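Cytokinin riboside 5'-monophosphate phosphoribohydrolase (Corynebacterium glutamicum, PDB 5WQ3) is a Rossmann-like alpha/beta enzyme of the SLOG clan, built round a parallel beta sheet with helices packed on both of its faces. Local coordinates at residues V90-K95 / A165-P170; M158-S163 / L179-C184; V197-E202 / D236-F241. One frame throughout, in Å; residues are numbered along the deposited sequence.

Interaction 1. Residues V90-K95 / A165-P170; sequences VELGEK and AFVCLP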
ATOM      1  N   VAL C  90     -54.730  30.840  -0.610  1.00 26.90           N
ATOM      2  CA  VAL C  90     -55.405  30.017  -1.640  1.00 28.01           C
ATOM      3  C   VAL C  90     -56.862  30.496  -1.883  1.00 28.24           C
ATOM      4  O   VAL C  90     -57.296  30.670  -3.047  1.00 22.66           O
ATOM      5  CB  VAL C  90     -55.356  28.510  -1.303  1.00 30.43           C
ATOM      6  CG1 VAL C  90     -56.311  27.687  -2.166  1.00 31.24           C
ATOM      7  CG2 VAL C  90     -53.920  27.988  -1.437  1.00 31.03           C
ATOM      8  N   GLU C  91     -57.586  30.702  -0.783  1.00 28.25           N
ATOM      9  CA  GLU C  91     -58.950  31.185  -0.770  1.00 30.05           C
ATOM     10  C   GLU C  91     -59.049  32.587  -1.381  1.00 28.37           C
ATOM     11  O   GLU C  91     -59.974  32.874  -2.121  1.00 30.42           O
ATOM     12  CB  GLU C  91     -59.502  31.219   0.677  1.00 33.49           C
ATOM     13  CG  GLU C  91     -59.809  29.836   1.253  1.00 38.65           C
ATOM     14  CD  GLU C  91     -60.593  29.880   2.567  1.00 47.20           C
ATOM     15  OE1 GLU C  91     -60.460  30.861   3.348  1.00 51.79           O
ATOM     16  OE2 GLU C  91     -61.360  28.933   2.821  1.00 59.02           O
ATOM     17  N   LEU C  92     -58.085  33.444  -1.081  1.00 26.05           N
ATOM     18  CA  LEU C  92     -58.015  34.765  -1.692  1.00 24.15           C
ATOM     19  C   LEU C  92     -57.895  34.672  -3.220  1.00 22.08           C
ATOM     20  O   LEU C  92     -58.585  35.394  -3.977  1.00 21.44           O
ATOM     21  CB  LEU C  92     -56.838  35.526  -1.127  1.00 24.32           C
ATOM     22  CG  LEU C  92     -56.656  36.914  -1.710  1.00 23.41           C
ATOM     23  CD1 LEU C  92     -57.860  37.773  -1.441  1.00 23.57           C
ATOM     24  CD2 LEU C  92     -55.403  37.551  -1.130  1.00 24.25           C
ATOM     25  N   GLY C  93     -57.066  33.772  -3.680  1.00 19.86           N
ATOM     26  CA  GLY C  93     -56.894  33.655  -5.135  1.00 21.28           C
ATOM     27  C   GLY C  93     -58.184  33.185  -5.761  1.00 25.18           C
ATOM     28  O   GLY C  93     -58.625  33.697  -6.805  1.00 25.23           O
ATOM     29  N   GLU C  94     -58.799  32.201  -5.121  1.00 27.54           N
ATOM     30  CA  GLU C  94     -60.103  31.685  -5.580  1.00 32.17           C
ATOM     31  C   GLU C  94     -61.172  32.802  -5.649  1.00 28.06           C
ATOM     32  O   GLU C  94     -61.872  32.935  -6.652  1.00 27.35           O
ATOM     33  CB  GLU C  94     -60.570  30.557  -4.665  1.00 37.50           C
ATOM     34  CG  GLU C  94     -61.769  29.780  -5.204  1.00 50.20           C
ATOM     35  CD  GLU C  94     -63.115  30.338  -4.748  1.00 60.03           C
ATOM     36  OE1 GLU C  94     -63.929  30.761  -5.625  1.00 62.39           O
ATOM     37  OE2 GLU C  94     -63.350  30.339  -3.504  1.00 68.00           O
ATOM     38  N   LYS C  95     -61.292  33.611  -4.598  1.00 25.89           N
ATOM     39  CA  LYS C  95     -62.314  34.669  -4.522  1.00 22.41           C
ATOM     40  C   LYS C  95     -62.024  35.817  -5.464  1.00 22.94           C
ATOM     41  O   LYS C  95     -62.931  36.444  -5.973  1.00 22.02           O
ATOM     42  CB  LYS C  95     -62.337  35.219  -3.095  1.00 23.14           C
ATOM     43  CG  LYS C  95     -62.870  34.195  -2.069  1.00 24.75           C
ATOM     44  CD  LYS C  95     -62.695  34.674  -0.650  1.00 28.52           C
ATOM     45  CE  LYS C  95     -63.113  33.645   0.417  1.00 33.06           C
ATOM     46  NZ  LYS C  95     -64.525  33.273   0.249  1.00 35.35           N
ATOM     47  N   ALA C 165     -54.765  46.890  -8.046  1.00 17.38           N
ATOM     48  CA  ALA C 165     -54.955  46.772  -6.595  1.00 18.87           C
ATOM     49  C   ALA C 165     -53.819  45.914  -6.107  1.00 19.36           C
ATOM     50  O   ALA C 165     -53.290  45.113  -6.860  1.00 19.16           O
ATOM     51  CB  ALA C 165     -56.301  46.100  -6.268  1.00 18.53           C
ATOM     52  N   PHE C 166     -53.395  46.139  -4.854  0.50 16.17           N
ATOM     53  CA  PHE C 166     -52.384  45.354  -4.179  0.50 15.75           C
ATOM     54  C   PHE C 166     -53.028  44.806  -2.880  0.50 16.67           C
ATOM     55  O   PHE C 166     -53.609  45.563  -2.102  0.50 15.34           O
ATOM     56  CB  PHE C 166     -51.184  46.196  -3.711  0.50 14.33           C
ATOM     57  CG  PHE C 166     -50.039  46.363  -4.714  0.50 13.95           C
ATOM     58  CD1 PHE C 166     -50.158  45.995  -6.028  0.50 12.35           C
ATOM     59  CD2 PHE C 166     -48.850  47.003  -4.304  0.50 14.18           C
ATOM     60  CE1 PHE C 166     -49.108  46.213  -6.920  0.50 12.80           C
ATOM     61  CE2 PHE C 166     -47.802  47.230  -5.184  0.50 13.21           C
ATOM     62  CZ  PHE C 166     -47.937  46.829  -6.521  0.50 12.28           C
ATOM     63  N   VAL C 167     -52.861  43.517  -2.669  1.00 18.73           N
ATOM     64  CA  VAL C 167     -53.170  42.849  -1.409  1.00 20.12           C
ATOM     65  C   VAL C 167     -51.914  42.226  -0.821  1.00 21.34           C
ATOM     66  O   VAL C 167     -51.220  41.481  -1.452  1.00 23.19           O
ATOM     67  CB  VAL C 167     -54.175  41.721  -1.614  1.00 18.88           C
ATOM     68  CG1 VAL C 167     -54.478  41.017  -0.279  1.00 22.99           C
ATOM     69  CG2 VAL C 167     -55.425  42.279  -2.213  1.00 19.84           C
ATOM     70  N   CYS C 168     -51.618  42.548   0.430  0.50 19.80           N
ATOM     71  CA  CYS C 168     -50.406  42.021   1.065  0.50 18.22           C
ATOM     72  C   CYS C 168     -50.783  41.068   2.158  0.50 19.73           C
ATOM     73  O   CYS C 168     -51.290  41.496   3.197  0.50 16.83           O
ATOM     74  CB  CYS C 168     -49.607  43.173   1.659  0.50 17.46           C
ATOM     75  SG  CYS C 168     -48.965  44.361   0.438  0.50 15.24           S
ATOM     76  N   LEU C 169     -50.581  39.780   1.895  1.00 22.72           N
ATOM     77  CA  LEU C 169     -50.514  38.783   2.945  1.00 21.90           C
ATOM     78  C   LEU C 169     -49.287  39.064   3.823  1.00 23.07           C
ATOM     79  O   LEU C 169     -48.391  39.907   3.491  1.00 20.61           O
ATOM     80  CB  LEU C 169     -50.522  37.369   2.385  1.00 22.28           C
ATOM     81  CG  LEU C 169     -51.711  36.893   1.508  1.00 25.57           C
ATOM     82  CD1 LEU C 169     -51.431  35.703   0.629  1.00 23.42           C
ATOM     83  CD2 LEU C 169     -52.890  36.527   2.399  1.00 27.37           C
ATOM     84  N   PRO C 170     -49.261  38.436   5.005  1.00 24.36           N
ATOM     85  CA  PRO C 170     -48.106  38.642   5.845  1.00 24.46           C
ATOM     86  C   PRO C 170     -46.805  38.322   5.124  1.00 23.16           C
ATOM     87  O   PRO C 170     -46.737  37.381   4.323  1.00 24.60           O
ATOM     88  CB  PRO C 170     -48.340  37.655   7.003  1.00 22.95           C
ATOM     89  CG  PRO C 170     -49.824  37.618   7.118  1.00 22.26           C
ATOM     90  CD  PRO C 170     -50.275  37.590   5.674  1.00 23.37           C
TER
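L92 on helix 84-98 and V167 on strand 166-168 reach toward each other and meet tip to tip, L92 CD2 lying 3.7 Å from V167 CG1. The leucine sends its CG anti to the backbone N (chi1 179°), which carries the branch out from the helix, and chi2 (61°) then turns CD2 to the strand. V167 likewise holds CG1 anti to its own N, presenting that methyl to the helix. Two residues on, just past the end of the strand, L169 also turns its CB toward the helix, and its CD2 comes no nearer than 4.5 Å to L92 CD2, a looser approach. A single leucine methyl thus faces two neighbours whose side chains emerge on the same side of the chain, while C168 between them points to the opposite face. Leucine suits the helix because the CA atoms of L92 and V167 are still 9.4 Å apart and a long chain must span the gap; branched valine suits the strand and packs among V71, V197, I199 and I242. The residues that touch are all buried and wholly aliphatic, so helix and sheet are joined here by hydrophobic and dispersion forces, which favour close fit over any particular bond direction.

Interaction 2. Residues M158-S163 / L179-C184; sequences MFLKYS and LFEVLC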
ATOM      1  N   MET C 158     -43.943  46.391 -13.583  1.00 18.47           N
ATOM      2  CA  MET C 158     -44.989  45.605 -14.200  1.00 18.75           C
ATOM      3  C   MET C 158     -46.136  45.439 -13.214  1.00 18.87           C
ATOM      4  O   MET C 158     -47.288  45.468 -13.631  1.00 20.08           O
ATOM      5  CB  MET C 158     -44.489  44.242 -14.600  1.00 19.82           C
ATOM      6  CG  MET C 158     -43.337  44.153 -15.606  1.00 20.04           C
ATOM      7  SD  MET C 158     -43.605  45.132 -17.025  1.00 21.91           S
ATOM      8  CE  MET C 158     -41.901  45.437 -17.547  1.00 25.36           C
ATOM      9  N   PHE C 159     -45.848  45.324 -11.915  1.00 19.45           N
ATOM     10  CA  PHE C 159     -46.951  45.190 -10.914  1.00 18.64           C
ATOM     11  C   PHE C 159     -47.854  46.413 -10.874  1.00 20.91           C
ATOM     12  O   PHE C 159     -49.087  46.271 -10.798  1.00 21.16           O
ATOM     13  CB  PHE C 159     -46.416  44.915  -9.515  1.00 20.60           C
ATOM     14  CG  PHE C 159     -45.682  43.600  -9.359  1.00 21.30           C
ATOM     15  CD1 PHE C 159     -46.232  42.425  -9.752  1.00 23.10           C
ATOM     16  CD2 PHE C 159     -44.426  43.567  -8.783  1.00 25.73           C
ATOM     17  CE1 PHE C 159     -45.569  41.223  -9.566  1.00 27.21           C
ATOM     18  CE2 PHE C 159     -43.749  42.346  -8.576  1.00 26.53           C
ATOM     19  CZ  PHE C 159     -44.317  41.174  -8.989  1.00 25.52           C
ATOM     20  N   LEU C 160     -47.264  47.618 -10.979  1.00 20.46           N
ATOM     21  CA  LEU C 160     -48.001  48.846 -10.920  1.00 22.38           C
ATOM     22  C   LEU C 160     -48.708  49.124 -12.226  1.00 23.39           C
ATOM     23  O   LEU C 160     -49.795  49.670 -12.236  1.00 21.61           O
ATOM     24  CB  LEU C 160     -47.097  50.044 -10.586  1.00 25.00           C
ATOM     25  CG  LEU C 160     -46.598  50.089  -9.130  1.00 30.01           C
ATOM     26  CD1 LEU C 160     -45.418  51.060  -8.973  1.00 32.72           C
ATOM     27  CD2 LEU C 160     -47.780  50.452  -8.217  1.00 29.30           C
ATOM     28  N   LYS C 161     -48.074  48.790 -13.333  1.00 22.77           N
ATOM     29  CA  LYS C 161     -48.651  49.130 -14.643  1.00 19.78           C
ATOM     30  C   LYS C 161     -49.814  48.178 -15.048  1.00 20.01           C
ATOM     31  O   LYS C 161     -50.729  48.623 -15.722  1.00 19.53           O
ATOM     32  CB  LYS C 161     -47.550  49.083 -15.748  1.00 21.63           C
ATOM     33  CG  LYS C 161     -47.992  49.721 -17.069  1.00 21.19           C
ATOM     34  CD  LYS C 161     -46.860  49.734 -18.088  1.00 26.76           C
ATOM     35  CE  LYS C 161     -47.319  50.374 -19.388  1.00 28.00           C
ATOM     36  NZ  LYS C 161     -46.320  50.170 -20.465  1.00 31.08           N
ATOM     37  N   TYR C 162     -49.771  46.894 -14.688  1.00 18.33           N
ATOM     38  CA  TYR C 162     -50.721  45.903 -15.175  1.00 18.87           C
ATOM     39  C   TYR C 162     -51.584  45.240 -14.157  1.00 18.04           C
ATOM     40  O   TYR C 162     -52.186  44.260 -14.457  1.00 20.10           O
ATOM     41  CB  TYR C 162     -49.975  44.832 -15.961  1.00 22.84           C
ATOM     42  CG  TYR C 162     -49.244  45.431 -17.136  1.00 22.48           C
ATOM     43  CD1 TYR C 162     -49.941  45.884 -18.227  1.00 24.40           C
ATOM     44  CD2 TYR C 162     -47.832  45.605 -17.108  1.00 23.63           C
ATOM     45  CE1 TYR C 162     -49.283  46.493 -19.313  1.00 22.84           C
ATOM     46  CE2 TYR C 162     -47.167  46.203 -18.173  1.00 19.80           C
ATOM     47  CZ  TYR C 162     -47.900  46.631 -19.268  1.00 22.42           C
ATOM     48  OH  TYR C 162     -47.257  47.179 -20.331  1.00 21.82           O
ATOM     49  N   SER C 163     -51.649  45.783 -12.948  1.00 19.01           N
ATOM     50  CA  SER C 163     -52.672  45.445 -11.975  1.00 20.33           C
ATOM     51  C   SER C 163     -53.266  46.758 -11.415  1.00 17.65           C
ATOM     52  O   SER C 163     -52.731  47.815 -11.647  1.00 18.42           O
ATOM     53  CB  SER C 163     -52.098  44.549 -10.901  1.00 20.62           C
ATOM     54  OG  SER C 163     -51.403  45.318  -9.962  1.00 21.20           O
ATOM     55  N   LEU C 179     -45.262  47.302  -0.519  1.00 17.22           N
ATOM     56  CA  LEU C 179     -46.286  48.071   0.164  1.00 17.39           C
ATOM     57  C   LEU C 179     -46.022  49.520   0.227  1.00 17.82           C
ATOM     58  O   LEU C 179     -46.913  50.334  -0.065  1.00 18.63           O
ATOM     59  CB  LEU C 179     -46.488  47.521   1.615  1.00 16.84           C
ATOM     60  CG  LEU C 179     -47.515  48.294   2.416  1.00 18.75           C
ATOM     61  CD1 LEU C 179     -48.905  48.297   1.806  1.00 19.44           C
ATOM     62  CD2 LEU C 179     -47.592  47.774   3.869  1.00 19.38           C
ATOM     63  N   PHE C 180     -44.800  49.911   0.657  1.00 19.40           N
ATOM     64  CA  PHE C 180     -44.493  51.312   0.788  1.00 19.84           C
ATOM     65  C   PHE C 180     -44.303  51.990  -0.569  1.00 19.21           C
ATOM     66  O   PHE C 180     -44.660  53.127  -0.712  1.00 20.94           O
ATOM     67  CB  PHE C 180     -43.394  51.585   1.758  1.00 20.51           C
ATOM     68  CG  PHE C 180     -43.815  51.331   3.182  1.00 19.12           C
ATOM     69  CD1 PHE C 180     -44.736  52.142   3.766  1.00 20.90           C
ATOM     70  CD2 PHE C 180     -43.311  50.284   3.886  1.00 24.72           C
ATOM     71  CE1 PHE C 180     -45.199  51.931   5.040  1.00 23.44           C
ATOM     72  CE2 PHE C 180     -43.750  50.044   5.218  1.00 23.95           C
ATOM     73  CZ  PHE C 180     -44.690  50.885   5.764  1.00 26.30           C
ATOM     74  N   GLU C 181     -43.925  51.233  -1.570  1.00 20.94           N
ATOM     75  CA  GLU C 181     -43.936  51.791  -2.924  1.00 23.14           C
ATOM     76  C   GLU C 181     -45.332  52.103  -3.423  1.00 22.72           C
ATOM     77  O   GLU C 181     -45.566  53.178  -3.924  1.00 25.26           O
ATOM     78  CB  GLU C 181     -43.293  50.783  -3.784  1.00 30.34           C
ATOM     79  CG  GLU C 181     -42.964  51.147  -5.181  1.00 40.40           C
ATOM     80  CD  GLU C 181     -42.172  49.977  -5.739  1.00 48.82           C
ATOM     81  OE1 GLU C 181     -41.236  49.494  -5.016  1.00 54.63           O
ATOM     82  OE2 GLU C 181     -42.552  49.494  -6.825  1.00 56.27           O
ATOM     83  N   VAL C 182     -46.290  51.192  -3.255  0.50 22.65           N
ATOM     84  CA  VAL C 182     -47.629  51.504  -3.740  0.50 21.69           C
ATOM     85  C   VAL C 182     -48.208  52.660  -2.921  0.50 22.40           C
ATOM     86  O   VAL C 182     -48.875  53.528  -3.441  0.50 22.48           O
ATOM     87  CB  VAL C 182     -48.580  50.298  -3.823  0.50 20.77           C
ATOM     88  CG1 VAL C 182     -48.685  49.533  -2.498  0.50 20.88           C
ATOM     89  CG2 VAL C 182     -49.960  50.750  -4.261  0.50 19.37           C
ATOM     90  N   LEU C 183     -47.969  52.646  -1.621  1.00 23.49           N
ATOM     91  CA  LEU C 183     -48.459  53.711  -0.780  1.00 24.24           C
ATOM     92  C   LEU C 183     -47.933  55.084  -1.261  1.00 25.05           C
ATOM     93  O   LEU C 183     -48.712  56.013  -1.328  1.00 25.65           O
ATOM     94  CB  LEU C 183     -48.090  53.483   0.681  1.00 25.92           C
ATOM     95  CG  LEU C 183     -49.061  52.578   1.405  1.00 24.12           C
ATOM     96  CD1 LEU C 183     -48.464  52.189   2.738  1.00 23.46           C
ATOM     97  CD2 LEU C 183     -50.409  53.260   1.604  1.00 26.17           C
ATOM     98  N   CYS C 184     -46.656  55.167  -1.606  0.50 25.80           N
ATOM     99  CA  CYS C 184     -46.073  56.407  -2.144  0.50 29.15           C
ATOM    100  C   CYS C 184     -46.589  56.766  -3.568  0.50 27.37           C
ATOM    101  O   CYS C 184     -46.657  57.938  -3.920  0.50 28.58           O
ATOM    102  CB  CYS C 184     -44.538  56.314  -2.103  0.50 31.65           C
ATOM    103  SG  CYS C 184     -43.666  57.757  -2.755  0.50 38.94           S
TER
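L160 on helix 152-162 bridges to helix 173-188, touching E181 with one methyl and facing V182 with the other. From CB, which leaves the backbone toward the second helix, the side chain runs to CG, set anti to the carbonyl carbon (chi1 -72°). CB and CG serve as a stem; the fork beyond them makes the contact, and lets one leucine face two residues of the other helix at once. CD1 comes to 3.9 Å from E181 OE2, the two side chains crossing obliquely. This is van der Waals contact between a methyl and a carboxylate oxygen, and the charge is answered on the other oxygen, where E181 OE1 forms a salt bridge with K156. The glutamate's extended chain, its CG anti to the backbone N, carries the carboxylate across to L160, at a partly exposed place. A bound 1,2-ethanediol, probably from the crystallisation liquor, sits beside the same side chain. CD2 ends 4.5 Å from V182 CB, a loose apolar approach, and also lies near the F166 ring; compact V182 fits between its helix and the sheet. S163 OG donates to F159 O, four residues earlier, at 2.6 Å, with a C=O...donor angle of 158°, and also bonds T72 OG1; a short hydroxyl side chain can fold back onto the backbone in this way. The pair of helices flanks strand 166-168 in sequence and lies over its F166, which touches F159, L160 and V182, while M158 and Y162 rest on helix 46-64 and L179 and V182 reach strand 196-199.

Interaction 3. Residues V197-E202 / D236-F241; sequences VLIGTE and DQAVKF. With PGE (triethylene glycol), chain M.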
ATOM      1  N   VAL C 197     -54.846  46.473   0.358  1.00 19.47           N
ATOM      2  CA  VAL C 197     -55.424  45.701   1.470  1.00 21.18           C
ATOM      3  C   VAL C 197     -54.365  44.906   2.181  1.00 23.14           C
ATOM      4  O   VAL C 197     -53.484  44.311   1.508  1.00 18.69           O
ATOM      5  CB  VAL C 197     -56.474  44.692   0.987  1.00 20.67           C
ATOM      6  CG1 VAL C 197     -57.123  44.003   2.199  1.00 22.44           C
ATOM      7  CG2 VAL C 197     -57.511  45.389   0.146  1.00 19.26           C
ATOM      8  N   LEU C 198     -54.402  44.928   3.540  1.00 21.37           N
ATOM      9  CA  LEU C 198     -53.489  44.083   4.321  1.00 22.35           C
ATOM     10  C   LEU C 198     -54.325  42.984   4.986  1.00 22.78           C
ATOM     11  O   LEU C 198     -55.317  43.293   5.618  1.00 23.66           O
ATOM     12  CB  LEU C 198     -52.649  44.896   5.389  1.00 21.24           C
ATOM     13  CG  LEU C 198     -52.004  46.276   4.974  1.00 21.70           C
ATOM     14  CD1 LEU C 198     -51.263  46.920   6.107  1.00 21.72           C
ATOM     15  CD2 LEU C 198     -51.043  46.175   3.800  1.00 23.50           C
ATOM     16  N   ILE C 199     -53.899  41.739   4.876  1.00 22.61           N
ATOM     17  CA  ILE C 199     -54.567  40.598   5.471  1.00 21.41           C
ATOM     18  C   ILE C 199     -53.816  40.086   6.678  1.00 23.23           C
ATOM     19  O   ILE C 199     -52.700  39.726   6.563  1.00 21.53           O
ATOM     20  CB  ILE C 199     -54.665  39.441   4.488  1.00 21.12           C
ATOM     21  CG1 ILE C 199     -55.293  39.883   3.178  1.00 22.72           C
ATOM     22  CG2 ILE C 199     -55.346  38.252   5.119  1.00 23.14           C
ATOM     23  CD1 ILE C 199     -56.758  40.127   3.183  1.00 23.24           C
ATOM     24  N   GLY C 200     -54.486  40.010   7.819  1.00 24.98           N
ATOM     25  CA  GLY C 200     -53.874  39.562   9.032  1.00 22.57           C
ATOM     26  C   GLY C 200     -53.835  40.732   9.983  1.00 25.87           C
ATOM     27  O   GLY C 200     -52.933  41.542   9.962  1.00 23.16           O
ATOM     28  N   THR C 201     -54.848  40.822  10.824  1.00 22.66           N
ATOM     29  CA  THR C 201     -55.018  42.013  11.616  1.00 23.99           C
ATOM     30  C   THR C 201     -53.977  42.014  12.708  1.00 24.58           C
ATOM     31  O   THR C 201     -53.457  43.020  13.056  1.00 24.98           O
ATOM     32  CB  THR C 201     -56.396  42.101  12.279  1.00 25.47           C
ATOM     33  OG1 THR C 201     -56.725  40.840  12.851  1.00 29.10           O
ATOM     34  CG2 THR C 201     -57.432  42.557  11.324  1.00 23.12           C
ATOM     35  N   GLU C 202     -53.733  40.850  13.266  1.00 27.04           N
ATOM     36  CA  GLU C 202     -52.792  40.718  14.348  1.00 31.75           C
ATOM     37  C   GLU C 202     -51.381  40.901  13.832  1.00 28.13           C
ATOM     38  O   GLU C 202     -50.591  41.529  14.456  1.00 28.16           O
ATOM     39  CB  GLU C 202     -52.932  39.367  15.011  1.00 35.66           C
ATOM     40  CG  GLU C 202     -53.825  39.387  16.220  1.00 44.48           C
ATOM     41  CD  GLU C 202     -54.129  38.007  16.757  1.00 51.16           C
ATOM     42  OE1 GLU C 202     -53.199  37.224  16.978  1.00 52.23           O
ATOM     43  OE2 GLU C 202     -55.308  37.707  16.963  1.00 60.29           O
ATOM     44  N   ASP C 236     -63.659  37.834   2.024  1.00 27.03           N
ATOM     45  CA  ASP C 236     -64.744  38.392   1.227  1.00 25.78           C
ATOM     46  C   ASP C 236     -64.848  39.896   1.366  1.00 23.97           C
ATOM     47  O   ASP C 236     -65.145  40.608   0.426  1.00 24.52           O
ATOM     48  CB  ASP C 236     -66.059  37.784   1.639  1.00 28.46           C
ATOM     49  CG  ASP C 236     -66.173  36.377   1.249  1.00 29.47           C
ATOM     50  OD1 ASP C 236     -65.871  36.005   0.088  1.00 33.13           O
ATOM     51  OD2 ASP C 236     -66.587  35.622   2.124  1.00 40.46           O
ATOM     52  N   GLN C 237     -64.643  40.410   2.574  1.00 21.76           N
ATOM     53  CA  GLN C 237     -64.569  41.842   2.719  1.00 20.86           C
ATOM     54  C   GLN C 237     -63.427  42.448   1.915  1.00 19.71           C
ATOM     55  O   GLN C 237     -63.571  43.595   1.470  1.00 19.65           O
ATOM     56  CB  GLN C 237     -64.320  42.247   4.164  1.00 21.29           C
ATOM     57  CG  GLN C 237     -64.334  43.722   4.425  1.00 21.06           C
ATOM     58  CD  GLN C 237     -63.979  44.041   5.880  1.00 19.82           C
ATOM     59  OE1 GLN C 237     -63.434  43.194   6.583  1.00 21.85           O
ATOM     60  NE2 GLN C 237     -64.288  45.244   6.322  1.00 20.37           N
ATOM     61  N   ALA C 238     -62.272  41.777   1.880  1.00 20.18           N
ATOM     62  CA  ALA C 238     -61.118  42.297   1.124  1.00 21.55           C
ATOM     63  C   ALA C 238     -61.518  42.471  -0.301  1.00 20.99           C
ATOM     64  O   ALA C 238     -61.258  43.518  -0.920  1.00 22.55           O
ATOM     65  CB  ALA C 238     -59.943  41.323   1.181  1.00 23.72           C
ATOM     66  N   VAL C 239     -62.170  41.442  -0.837  1.00 19.52           N
ATOM     67  CA  VAL C 239     -62.408  41.417  -2.309  1.00 19.30           C
ATOM     68  C   VAL C 239     -63.505  42.443  -2.631  1.00 21.83           C
ATOM     69  O   VAL C 239     -63.431  43.210  -3.599  1.00 21.61           O
ATOM     70  CB  VAL C 239     -62.767  39.989  -2.712  1.00 18.37           C
ATOM     71  CG1 VAL C 239     -63.340  39.898  -4.106  1.00 21.34           C
ATOM     72  CG2 VAL C 239     -61.579  39.101  -2.485  1.00 18.13           C
ATOM     73  N   LYS C 240     -64.522  42.492  -1.789  1.00 20.74           N
ATOM     74  CA  LYS C 240     -65.532  43.549  -1.859  1.00 22.65           C
ATOM     75  C   LYS C 240     -65.000  44.969  -1.743  1.00 19.85           C
ATOM     76  O   LYS C 240     -65.518  45.843  -2.404  1.00 19.35           O
ATOM     77  CB  LYS C 240     -66.629  43.343  -0.761  1.00 24.88           C
ATOM     78  CG  LYS C 240     -67.865  44.191  -1.004  1.00 26.79           C
ATOM     79  CD  LYS C 240     -68.902  44.075   0.150  1.00 29.67           C
ATOM     80  CE  LYS C 240     -70.277  44.615  -0.295  1.00 29.06           C
ATOM     81  NZ  LYS C 240     -70.245  46.080  -0.513  1.00 31.97           N
ATOM     82  N   PHE C 241     -63.980  45.214  -0.915  1.00 20.04           N
ATOM     83  CA  PHE C 241     -63.378  46.524  -0.837  1.00 18.69           C
ATOM     84  C   PHE C 241     -62.797  46.888  -2.228  1.00 18.04           C
ATOM     85  O   PHE C 241     -62.943  47.952  -2.711  1.00 19.95           O
ATOM     86  CB  PHE C 241     -62.291  46.459   0.180  1.00 19.73           C
ATOM     87  CG  PHE C 241     -61.606  47.760   0.439  1.00 21.17           C
ATOM     88  CD1 PHE C 241     -62.141  48.692   1.317  1.00 21.64           C
ATOM     89  CD2 PHE C 241     -60.368  48.021  -0.167  1.00 21.68           C
ATOM     90  CE1 PHE C 241     -61.468  49.889   1.590  1.00 23.85           C
ATOM     91  CE2 PHE C 241     -59.700  49.172   0.099  1.00 22.76           C
ATOM     92  CZ  PHE C 241     -60.230  50.122   0.992  1.00 25.12           C
TER
HETATM   93  O4  PGE M 302     -60.192  44.837  10.895  1.00 57.46           O
HETATM   94  C6  PGE M 302     -61.198  44.804   9.888  1.00 50.41           C
HETATM   95  C5  PGE M 302     -61.737  46.219   9.746  1.00 55.22           C
HETATM   96  O3  PGE M 302     -62.851  46.206   8.859  1.00 39.44           O
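A238 is the centre of this contact: its CB receives V197 CG1 at 4.0 Å and I199 CD1 at 3.9 Å, two alternate residues of strand 196-199 closing on one methyl of helix 235-246. The small alanine lets helix and strand come near, with V197 and A238 only 6.6 Å apart at their CA atoms. The other valine branch, CG2, meets F241 CD2 at 3.9 Å, the two side chains sliding past each other in opposite directions. Both valine methyls are therefore employed: CG1, anti to the backbone N (chi1 -175°), goes to A238, and CG2 goes to the ring one helical turn further on. I199 needs its longer arm, because its CB does not aim at the helix and it is CD1 that makes the touch.

Behind this shell, the strand and helix axes run antiparallel, at 172° and 9.6 Å apart, as expected when a helix returns over a parallel sheet. At the start of the helix, D236 forms a salt bridge with K95 of helix 84-98. Q237 OE1 is bonded to T232 OG1, which helps fix the amide, and its NE2 donates to O3 of a triethylene glycol at 3.1 Å with an N-H...O angle of 155°. T201 CG2 lies near the other end of the modelled glycol, while T201 OG1 bonds D233. G200, at the N-cap of helix 201-216, has a positive phi, where a CB would press on the preceding carbonyl.

Apolar carbons thus make the direct union of strand and helix, leaving polar bonds to the edges, where Q237 and T201 border a probable crystallisation molecule.

Interactions 1 and 3 include neighbouring strands 166-168 and 196-199 of one parallel sheet, and interaction 2 packs against them. Interactions 1 and 3 lie closest, with centres about 8 Å apart; they put helices 84-98 and 235-246 on one face and are stitched by probable backbone hydrogen bonds between F166, C168 and V197. Interaction 2, about 15 Å from interaction 1 and 18 Å from interaction 3, belongs to helices 152-162 and 173-188 on the opposite face. Along the chain interactions 1 and 2 alternate, since strand 166-168 sits between the two helices of interaction 2, and interaction 3 follows both. Helices are thereby packed on both faces of the sheet, giving the layered alpha/beta/alpha core of a Rossmann-like fold.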